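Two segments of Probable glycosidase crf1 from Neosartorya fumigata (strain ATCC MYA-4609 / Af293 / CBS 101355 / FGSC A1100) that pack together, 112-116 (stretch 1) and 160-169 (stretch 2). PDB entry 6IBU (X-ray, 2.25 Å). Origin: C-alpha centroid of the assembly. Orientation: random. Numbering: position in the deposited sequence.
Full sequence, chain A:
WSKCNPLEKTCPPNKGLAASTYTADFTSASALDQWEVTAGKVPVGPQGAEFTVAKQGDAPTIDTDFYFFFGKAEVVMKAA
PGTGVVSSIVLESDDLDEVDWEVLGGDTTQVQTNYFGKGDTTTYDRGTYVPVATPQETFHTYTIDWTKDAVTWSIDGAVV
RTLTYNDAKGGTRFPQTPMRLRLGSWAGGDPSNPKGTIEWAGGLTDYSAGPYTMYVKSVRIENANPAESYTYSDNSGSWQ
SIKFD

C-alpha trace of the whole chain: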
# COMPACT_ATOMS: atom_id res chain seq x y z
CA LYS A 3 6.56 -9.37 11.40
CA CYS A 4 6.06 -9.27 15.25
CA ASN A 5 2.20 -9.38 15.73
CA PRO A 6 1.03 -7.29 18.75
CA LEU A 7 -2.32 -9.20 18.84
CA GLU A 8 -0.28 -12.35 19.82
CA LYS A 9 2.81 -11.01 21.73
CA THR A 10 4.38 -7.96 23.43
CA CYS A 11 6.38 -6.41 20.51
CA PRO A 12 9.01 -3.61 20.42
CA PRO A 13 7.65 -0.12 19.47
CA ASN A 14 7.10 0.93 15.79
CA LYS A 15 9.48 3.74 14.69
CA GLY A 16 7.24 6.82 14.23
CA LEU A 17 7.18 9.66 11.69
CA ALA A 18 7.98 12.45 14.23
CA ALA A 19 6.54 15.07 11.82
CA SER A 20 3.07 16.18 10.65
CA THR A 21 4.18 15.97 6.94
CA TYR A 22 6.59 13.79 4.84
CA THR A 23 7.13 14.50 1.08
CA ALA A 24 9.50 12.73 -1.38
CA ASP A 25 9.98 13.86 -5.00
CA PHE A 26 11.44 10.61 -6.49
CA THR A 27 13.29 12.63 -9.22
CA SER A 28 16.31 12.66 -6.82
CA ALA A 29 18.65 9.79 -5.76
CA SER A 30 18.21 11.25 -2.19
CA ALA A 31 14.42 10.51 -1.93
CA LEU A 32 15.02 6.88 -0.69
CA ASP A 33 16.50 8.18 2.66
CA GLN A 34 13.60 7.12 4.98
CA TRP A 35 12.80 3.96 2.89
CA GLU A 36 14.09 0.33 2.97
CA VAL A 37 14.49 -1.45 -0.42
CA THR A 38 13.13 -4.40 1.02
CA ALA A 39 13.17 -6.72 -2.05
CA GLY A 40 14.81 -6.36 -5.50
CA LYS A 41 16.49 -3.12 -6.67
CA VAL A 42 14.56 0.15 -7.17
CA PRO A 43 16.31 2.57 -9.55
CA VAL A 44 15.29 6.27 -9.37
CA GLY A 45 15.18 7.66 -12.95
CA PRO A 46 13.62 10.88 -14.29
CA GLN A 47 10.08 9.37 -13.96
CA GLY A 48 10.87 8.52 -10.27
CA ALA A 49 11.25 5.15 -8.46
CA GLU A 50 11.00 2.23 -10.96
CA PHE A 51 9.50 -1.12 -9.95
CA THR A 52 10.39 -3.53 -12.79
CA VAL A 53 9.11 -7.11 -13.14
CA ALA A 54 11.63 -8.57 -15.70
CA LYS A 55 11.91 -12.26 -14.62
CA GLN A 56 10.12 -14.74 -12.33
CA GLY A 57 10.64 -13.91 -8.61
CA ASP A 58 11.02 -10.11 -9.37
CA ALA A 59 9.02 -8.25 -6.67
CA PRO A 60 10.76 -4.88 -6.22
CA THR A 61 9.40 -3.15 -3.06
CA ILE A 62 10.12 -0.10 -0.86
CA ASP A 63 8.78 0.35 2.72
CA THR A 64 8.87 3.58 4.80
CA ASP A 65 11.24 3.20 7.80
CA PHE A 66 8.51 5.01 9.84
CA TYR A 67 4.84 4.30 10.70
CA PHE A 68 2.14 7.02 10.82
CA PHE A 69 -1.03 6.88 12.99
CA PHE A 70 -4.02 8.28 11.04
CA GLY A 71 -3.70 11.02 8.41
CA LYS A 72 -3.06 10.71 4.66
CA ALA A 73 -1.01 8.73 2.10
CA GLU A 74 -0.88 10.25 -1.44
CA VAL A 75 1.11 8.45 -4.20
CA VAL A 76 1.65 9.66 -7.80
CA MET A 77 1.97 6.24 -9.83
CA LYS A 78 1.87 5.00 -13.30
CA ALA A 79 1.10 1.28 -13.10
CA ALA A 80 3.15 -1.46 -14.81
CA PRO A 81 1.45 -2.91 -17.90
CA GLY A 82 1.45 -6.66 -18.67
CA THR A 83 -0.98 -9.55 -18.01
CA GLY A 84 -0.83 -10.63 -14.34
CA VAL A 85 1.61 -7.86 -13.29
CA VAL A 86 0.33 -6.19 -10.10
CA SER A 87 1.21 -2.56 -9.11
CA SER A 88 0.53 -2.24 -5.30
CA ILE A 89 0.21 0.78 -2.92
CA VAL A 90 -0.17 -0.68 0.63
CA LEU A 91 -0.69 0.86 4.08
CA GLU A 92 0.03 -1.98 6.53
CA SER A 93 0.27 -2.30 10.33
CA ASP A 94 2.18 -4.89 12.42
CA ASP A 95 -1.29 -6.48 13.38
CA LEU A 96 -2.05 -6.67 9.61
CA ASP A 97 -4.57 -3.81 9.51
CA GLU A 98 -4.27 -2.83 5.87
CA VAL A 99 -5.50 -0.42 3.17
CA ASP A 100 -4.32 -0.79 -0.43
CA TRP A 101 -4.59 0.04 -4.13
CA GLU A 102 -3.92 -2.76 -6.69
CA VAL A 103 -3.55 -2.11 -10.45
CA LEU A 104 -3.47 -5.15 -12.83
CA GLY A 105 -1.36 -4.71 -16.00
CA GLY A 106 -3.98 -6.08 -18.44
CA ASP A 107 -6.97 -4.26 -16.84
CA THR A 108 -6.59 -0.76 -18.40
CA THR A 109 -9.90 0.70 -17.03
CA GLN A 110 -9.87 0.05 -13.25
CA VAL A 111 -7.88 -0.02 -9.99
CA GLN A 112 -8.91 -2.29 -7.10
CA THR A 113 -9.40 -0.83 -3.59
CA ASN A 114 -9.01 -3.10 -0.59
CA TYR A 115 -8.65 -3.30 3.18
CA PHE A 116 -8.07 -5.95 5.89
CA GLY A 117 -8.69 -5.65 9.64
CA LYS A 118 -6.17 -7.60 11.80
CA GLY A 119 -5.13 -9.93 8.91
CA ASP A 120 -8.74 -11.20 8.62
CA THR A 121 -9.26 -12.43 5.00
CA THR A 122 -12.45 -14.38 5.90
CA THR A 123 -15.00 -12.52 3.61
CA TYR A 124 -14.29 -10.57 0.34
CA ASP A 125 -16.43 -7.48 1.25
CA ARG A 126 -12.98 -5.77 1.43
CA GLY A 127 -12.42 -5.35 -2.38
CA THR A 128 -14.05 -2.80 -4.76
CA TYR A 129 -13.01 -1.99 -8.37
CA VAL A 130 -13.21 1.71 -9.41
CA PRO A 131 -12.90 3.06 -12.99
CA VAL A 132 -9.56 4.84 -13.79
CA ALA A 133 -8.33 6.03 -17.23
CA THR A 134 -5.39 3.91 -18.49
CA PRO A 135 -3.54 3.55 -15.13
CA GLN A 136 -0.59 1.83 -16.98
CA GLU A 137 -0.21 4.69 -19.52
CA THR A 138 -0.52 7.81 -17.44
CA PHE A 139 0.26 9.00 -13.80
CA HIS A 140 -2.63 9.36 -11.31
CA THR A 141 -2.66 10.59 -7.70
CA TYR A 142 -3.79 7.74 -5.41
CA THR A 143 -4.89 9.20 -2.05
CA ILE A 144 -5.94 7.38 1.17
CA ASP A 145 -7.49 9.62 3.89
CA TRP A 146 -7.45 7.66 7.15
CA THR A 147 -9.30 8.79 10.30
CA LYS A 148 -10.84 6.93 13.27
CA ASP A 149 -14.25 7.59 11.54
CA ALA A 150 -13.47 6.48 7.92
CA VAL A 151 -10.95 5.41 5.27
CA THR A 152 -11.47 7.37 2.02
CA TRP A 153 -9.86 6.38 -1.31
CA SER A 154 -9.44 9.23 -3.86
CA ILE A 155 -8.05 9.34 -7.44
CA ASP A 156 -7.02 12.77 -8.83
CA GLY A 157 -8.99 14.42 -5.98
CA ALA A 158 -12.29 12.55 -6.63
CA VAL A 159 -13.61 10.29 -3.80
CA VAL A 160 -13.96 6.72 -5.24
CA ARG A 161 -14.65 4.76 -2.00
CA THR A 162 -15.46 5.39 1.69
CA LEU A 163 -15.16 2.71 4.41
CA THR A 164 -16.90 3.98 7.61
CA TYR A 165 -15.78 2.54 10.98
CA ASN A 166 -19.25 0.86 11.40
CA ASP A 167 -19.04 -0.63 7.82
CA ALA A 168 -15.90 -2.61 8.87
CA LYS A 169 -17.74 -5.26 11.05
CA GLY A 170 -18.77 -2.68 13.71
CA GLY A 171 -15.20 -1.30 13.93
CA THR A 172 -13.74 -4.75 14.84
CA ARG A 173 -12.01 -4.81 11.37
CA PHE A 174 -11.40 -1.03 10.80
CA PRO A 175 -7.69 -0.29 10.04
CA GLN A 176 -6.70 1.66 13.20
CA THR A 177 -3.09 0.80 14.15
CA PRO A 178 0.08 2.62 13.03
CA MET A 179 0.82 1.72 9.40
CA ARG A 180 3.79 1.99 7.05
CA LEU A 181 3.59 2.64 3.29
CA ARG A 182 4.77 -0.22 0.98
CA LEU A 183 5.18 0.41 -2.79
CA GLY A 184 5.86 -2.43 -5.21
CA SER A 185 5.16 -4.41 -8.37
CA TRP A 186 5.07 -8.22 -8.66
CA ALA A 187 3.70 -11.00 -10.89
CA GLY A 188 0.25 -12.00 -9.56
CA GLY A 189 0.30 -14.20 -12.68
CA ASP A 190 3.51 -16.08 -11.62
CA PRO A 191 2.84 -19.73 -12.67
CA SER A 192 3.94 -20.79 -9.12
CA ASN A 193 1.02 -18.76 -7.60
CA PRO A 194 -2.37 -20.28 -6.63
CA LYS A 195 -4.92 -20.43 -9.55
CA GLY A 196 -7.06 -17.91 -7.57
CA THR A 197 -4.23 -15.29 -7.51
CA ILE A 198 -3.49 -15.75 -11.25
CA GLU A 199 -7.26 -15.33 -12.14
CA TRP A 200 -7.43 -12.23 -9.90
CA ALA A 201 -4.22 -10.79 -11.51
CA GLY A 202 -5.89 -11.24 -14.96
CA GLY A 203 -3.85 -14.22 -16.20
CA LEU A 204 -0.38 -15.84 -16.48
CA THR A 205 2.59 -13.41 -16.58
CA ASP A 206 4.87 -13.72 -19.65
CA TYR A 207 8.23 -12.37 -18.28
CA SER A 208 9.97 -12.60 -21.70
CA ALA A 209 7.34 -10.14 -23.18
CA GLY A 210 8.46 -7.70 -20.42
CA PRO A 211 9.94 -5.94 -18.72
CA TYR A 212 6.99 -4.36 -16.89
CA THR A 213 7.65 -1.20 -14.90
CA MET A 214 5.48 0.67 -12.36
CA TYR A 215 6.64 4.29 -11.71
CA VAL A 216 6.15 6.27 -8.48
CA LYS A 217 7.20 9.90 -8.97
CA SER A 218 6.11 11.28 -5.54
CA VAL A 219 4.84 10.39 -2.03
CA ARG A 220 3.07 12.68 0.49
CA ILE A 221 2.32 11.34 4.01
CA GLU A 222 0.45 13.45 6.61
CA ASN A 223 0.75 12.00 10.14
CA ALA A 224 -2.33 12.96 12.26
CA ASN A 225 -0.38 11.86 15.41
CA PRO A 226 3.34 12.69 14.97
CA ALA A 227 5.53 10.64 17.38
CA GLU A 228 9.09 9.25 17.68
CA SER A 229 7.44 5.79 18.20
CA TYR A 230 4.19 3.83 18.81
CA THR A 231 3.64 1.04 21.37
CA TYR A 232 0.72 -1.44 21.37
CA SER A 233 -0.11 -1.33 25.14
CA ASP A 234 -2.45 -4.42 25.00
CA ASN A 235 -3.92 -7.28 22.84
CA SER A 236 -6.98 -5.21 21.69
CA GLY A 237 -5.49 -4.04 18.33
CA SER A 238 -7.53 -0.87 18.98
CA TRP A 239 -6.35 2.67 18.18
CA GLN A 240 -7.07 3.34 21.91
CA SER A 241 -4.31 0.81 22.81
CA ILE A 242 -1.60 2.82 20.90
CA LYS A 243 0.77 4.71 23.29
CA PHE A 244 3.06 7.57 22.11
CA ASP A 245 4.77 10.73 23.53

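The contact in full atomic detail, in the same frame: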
# COMPACT_ATOMS: atom_id res chain seq x y z
N GLN A 112 -8.16 -1.64 -8.19
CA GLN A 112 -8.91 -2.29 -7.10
C GLN A 112 -8.59 -1.56 -5.79
O GLN A 112 -7.45 -1.17 -5.60
CB GLN A 112 -8.61 -3.78 -7.03
CG GLN A 112 -9.66 -4.49 -6.19
CD GLN A 112 -9.31 -5.92 -5.86
OE1 GLN A 112 -10.17 -6.79 -5.88
NE2 GLN A 112 -8.04 -6.17 -5.56
N THR A 113 -9.59 -1.34 -4.97
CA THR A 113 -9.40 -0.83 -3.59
C THR A 113 -9.59 -2.00 -2.65
O THR A 113 -10.33 -2.91 -2.94
CB THR A 113 -10.33 0.34 -3.25
OG1 THR A 113 -11.70 -0.07 -3.37
CG2 THR A 113 -10.06 1.58 -4.07
N ASN A 114 -8.91 -1.97 -1.53
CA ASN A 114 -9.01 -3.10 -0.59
C ASN A 114 -8.63 -2.69 0.82
O ASN A 114 -7.91 -1.72 1.00
CB ASN A 114 -8.09 -4.22 -1.02
CG ASN A 114 -8.85 -5.51 -1.13
OD1 ASN A 114 -9.37 -6.02 -0.14
ND2 ASN A 114 -8.98 -6.00 -2.35
N TYR A 115 -9.08 -3.47 1.78
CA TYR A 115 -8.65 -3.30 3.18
C TYR A 115 -8.80 -4.65 3.87
O TYR A 115 -9.58 -5.49 3.39
CB TYR A 115 -9.45 -2.19 3.86
CG TYR A 115 -10.78 -2.64 4.39
CD1 TYR A 115 -11.90 -2.69 3.57
CD2 TYR A 115 -10.90 -3.05 5.70
CE1 TYR A 115 -13.11 -3.12 4.06
CE2 TYR A 115 -12.12 -3.47 6.22
CZ TYR A 115 -13.22 -3.49 5.39
OH TYR A 115 -14.41 -3.92 5.88
N PHE A 116 -8.00 -4.84 4.92
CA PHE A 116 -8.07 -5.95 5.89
C PHE A 116 -8.05 -5.31 7.28
O PHE A 116 -7.36 -4.29 7.47
CB PHE A 116 -6.90 -6.92 5.71
CG PHE A 116 -6.90 -7.55 4.35
CD1 PHE A 116 -7.70 -8.65 4.09
CD2 PHE A 116 -6.16 -7.01 3.30
CE1 PHE A 116 -7.69 -9.25 2.84
CE2 PHE A 116 -6.20 -7.58 2.04
CZ PHE A 116 -6.96 -8.70 1.81
N VAL A 160 -13.51 7.93 -4.48
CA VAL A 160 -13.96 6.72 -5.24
C VAL A 160 -14.48 5.65 -4.29
O VAL A 160 -15.21 4.76 -4.77
CB VAL A 160 -12.87 6.16 -6.17
CG1 VAL A 160 -12.53 7.18 -7.24
CG2 VAL A 160 -11.62 5.74 -5.41
N ARG A 161 -14.11 5.71 -3.00
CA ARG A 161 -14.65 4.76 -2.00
C ARG A 161 -14.51 5.33 -0.60
O ARG A 161 -13.45 5.86 -0.29
CB ARG A 161 -13.88 3.45 -2.04
CG ARG A 161 -14.42 2.41 -1.08
CD ARG A 161 -13.72 1.10 -1.29
NE ARG A 161 -14.19 0.12 -0.33
CZ ARG A 161 -13.69 -1.08 -0.17
NH1 ARG A 161 -12.68 -1.48 -0.94
NH2 ARG A 161 -14.20 -1.88 0.75
N THR A 162 -15.51 5.10 0.24
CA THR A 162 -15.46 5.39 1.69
C THR A 162 -15.79 4.13 2.49
O THR A 162 -16.86 3.56 2.27
CB THR A 162 -16.43 6.52 2.06
OG1 THR A 162 -16.06 7.72 1.38
CG2 THR A 162 -16.42 6.76 3.55
N LEU A 163 -14.91 3.75 3.39
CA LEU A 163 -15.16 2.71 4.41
C LEU A 163 -15.38 3.42 5.75
O LEU A 163 -14.45 4.02 6.25
CB LEU A 163 -13.97 1.76 4.46
CG LEU A 163 -13.97 0.82 5.65
CD1 LEU A 163 -15.09 -0.19 5.49
CD2 LEU A 163 -12.61 0.16 5.83
N THR A 164 -16.60 3.40 6.28
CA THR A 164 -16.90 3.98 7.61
C THR A 164 -16.54 2.93 8.65
O THR A 164 -16.54 1.72 8.34
CB THR A 164 -18.35 4.47 7.71
OG1 THR A 164 -19.19 3.32 7.79
CG2 THR A 164 -18.74 5.33 6.54
N TYR A 165 -16.20 3.38 9.84
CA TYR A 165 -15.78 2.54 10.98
C TYR A 165 -16.84 1.45 11.21
O TYR A 165 -16.45 0.30 11.37
CB TYR A 165 -15.52 3.45 12.17
CG TYR A 165 -15.05 2.75 13.41
CD1 TYR A 165 -15.96 2.22 14.30
CD2 TYR A 165 -13.70 2.66 13.71
CE1 TYR A 165 -15.54 1.57 15.45
CE2 TYR A 165 -13.26 2.03 14.87
CZ TYR A 165 -14.19 1.46 15.72
OH TYR A 165 -13.78 0.84 16.86
N ASN A 166 -18.13 1.81 11.19
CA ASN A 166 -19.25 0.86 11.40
C ASN A 166 -19.31 -0.17 10.26
O ASN A 166 -19.67 -1.32 10.56
CB ASN A 166 -20.62 1.55 11.53
CG ASN A 166 -21.77 0.58 11.28
OD1 ASN A 166 -22.28 0.50 10.17
ND2 ASN A 166 -22.13 -0.20 12.29
N ASP A 167 -18.98 0.23 9.03
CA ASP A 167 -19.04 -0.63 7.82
C ASP A 167 -18.07 -1.81 8.00
O ASP A 167 -18.32 -2.90 7.44
CB ASP A 167 -18.66 0.10 6.52
CG ASP A 167 -19.61 1.18 6.00
OD1 ASP A 167 -20.80 1.18 6.45
OD2 ASP A 167 -19.13 2.04 5.15
N ALA A 168 -16.97 -1.60 8.72
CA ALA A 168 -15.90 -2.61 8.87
C ALA A 168 -16.18 -3.51 10.08
O ALA A 168 -15.43 -3.43 11.07
CB ALA A 168 -14.57 -1.91 8.97
N LYS A 169 -17.23 -4.35 9.98
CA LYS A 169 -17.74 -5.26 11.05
C LYS A 169 -17.76 -4.53 12.40
O LYS A 169 -17.02 -4.95 13.32
CB LYS A 169 -16.90 -6.53 11.09
CG LYS A 169 -17.03 -7.40 9.85
CD LYS A 169 -16.43 -8.79 10.03
CE LYS A 169 -17.30 -9.90 9.48
NZ LYS A 169 -16.51 -11.12 9.15

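The backbone sets the terms of this contact. Residues 112-116 and 160-164 are strand, and their axes run nearly parallel, 12° apart, with a closest approach of 9.1 Å. That is too wide for strands paired through backbone hydrogen bonds, and none link the two stretches; the gap is filled by side chains. In register, Thr113 CA lies 7.8 Å from Arg161 CA, and Tyr115 CA lies 8.9 Å from Leu163 CA. The alternation of a strand explains the pattern: Thr113 and Tyr115 send their CA-to-CB bonds toward stretch 2, whereas Gln112 and Asn114 point away. On the other strand Arg161 and Leu163 point toward stretch 1, and Thr162 and Thr164 stay out of reach. A two-residue repeat on each strand thus meets a two-residue repeat on the other.

One hydrogen bond crosses the gap. Arg161 NH1 donates to Thr113 OG1 at 3.0 Å with an angle of 164°, close to linear, and the hydroxyl sits at the edge of the guanidinium, near its plane, where the N-H bonds point. Arg161 reaches it by extension: its first three chi angles are all t, so the side chain runs nearly straight and carries its charged end past the shorter threonine. Both Thr113 OG1 and Arg161 NH1 have further hydrogen bonds elsewhere in the structure, which helps pay for placing polar groups here.

The aromatic packing centres on Tyr115, which has the largest covered area in the contact. Leu163 CD2 stands 3.4 Å from the centroid of the Tyr115 ring and only 3° off its normal, a CH-pi contact in which a methyl group sits almost squarely over the face. Arg161 takes a different place around the same ring: its NH2 lies 3.7 Å from Tyr115 CE1, near the ring plane at the edge, so the guanidinium does not stack on the tyrosine. Arg161 therefore serves both threonine and tyrosine, by a hydrogen bond to one and packing against the other.

Beyond the strand, the chain turns back to meet the far end of the tyrosine. Asp167 OD2 accepts a hydrogen bond from Thr164 N at 3.1 Å, and Ala168 N donates to Tyr165 O at 3.3 Å; these bonds tie the turn together. Ala168, buried and pointing toward stretch 1, packs its CB 4.0 Å from Tyr115 CE2, and its CA comes within 3.6 Å of Tyr115 OH. The small methyl fits closely beside the phenol.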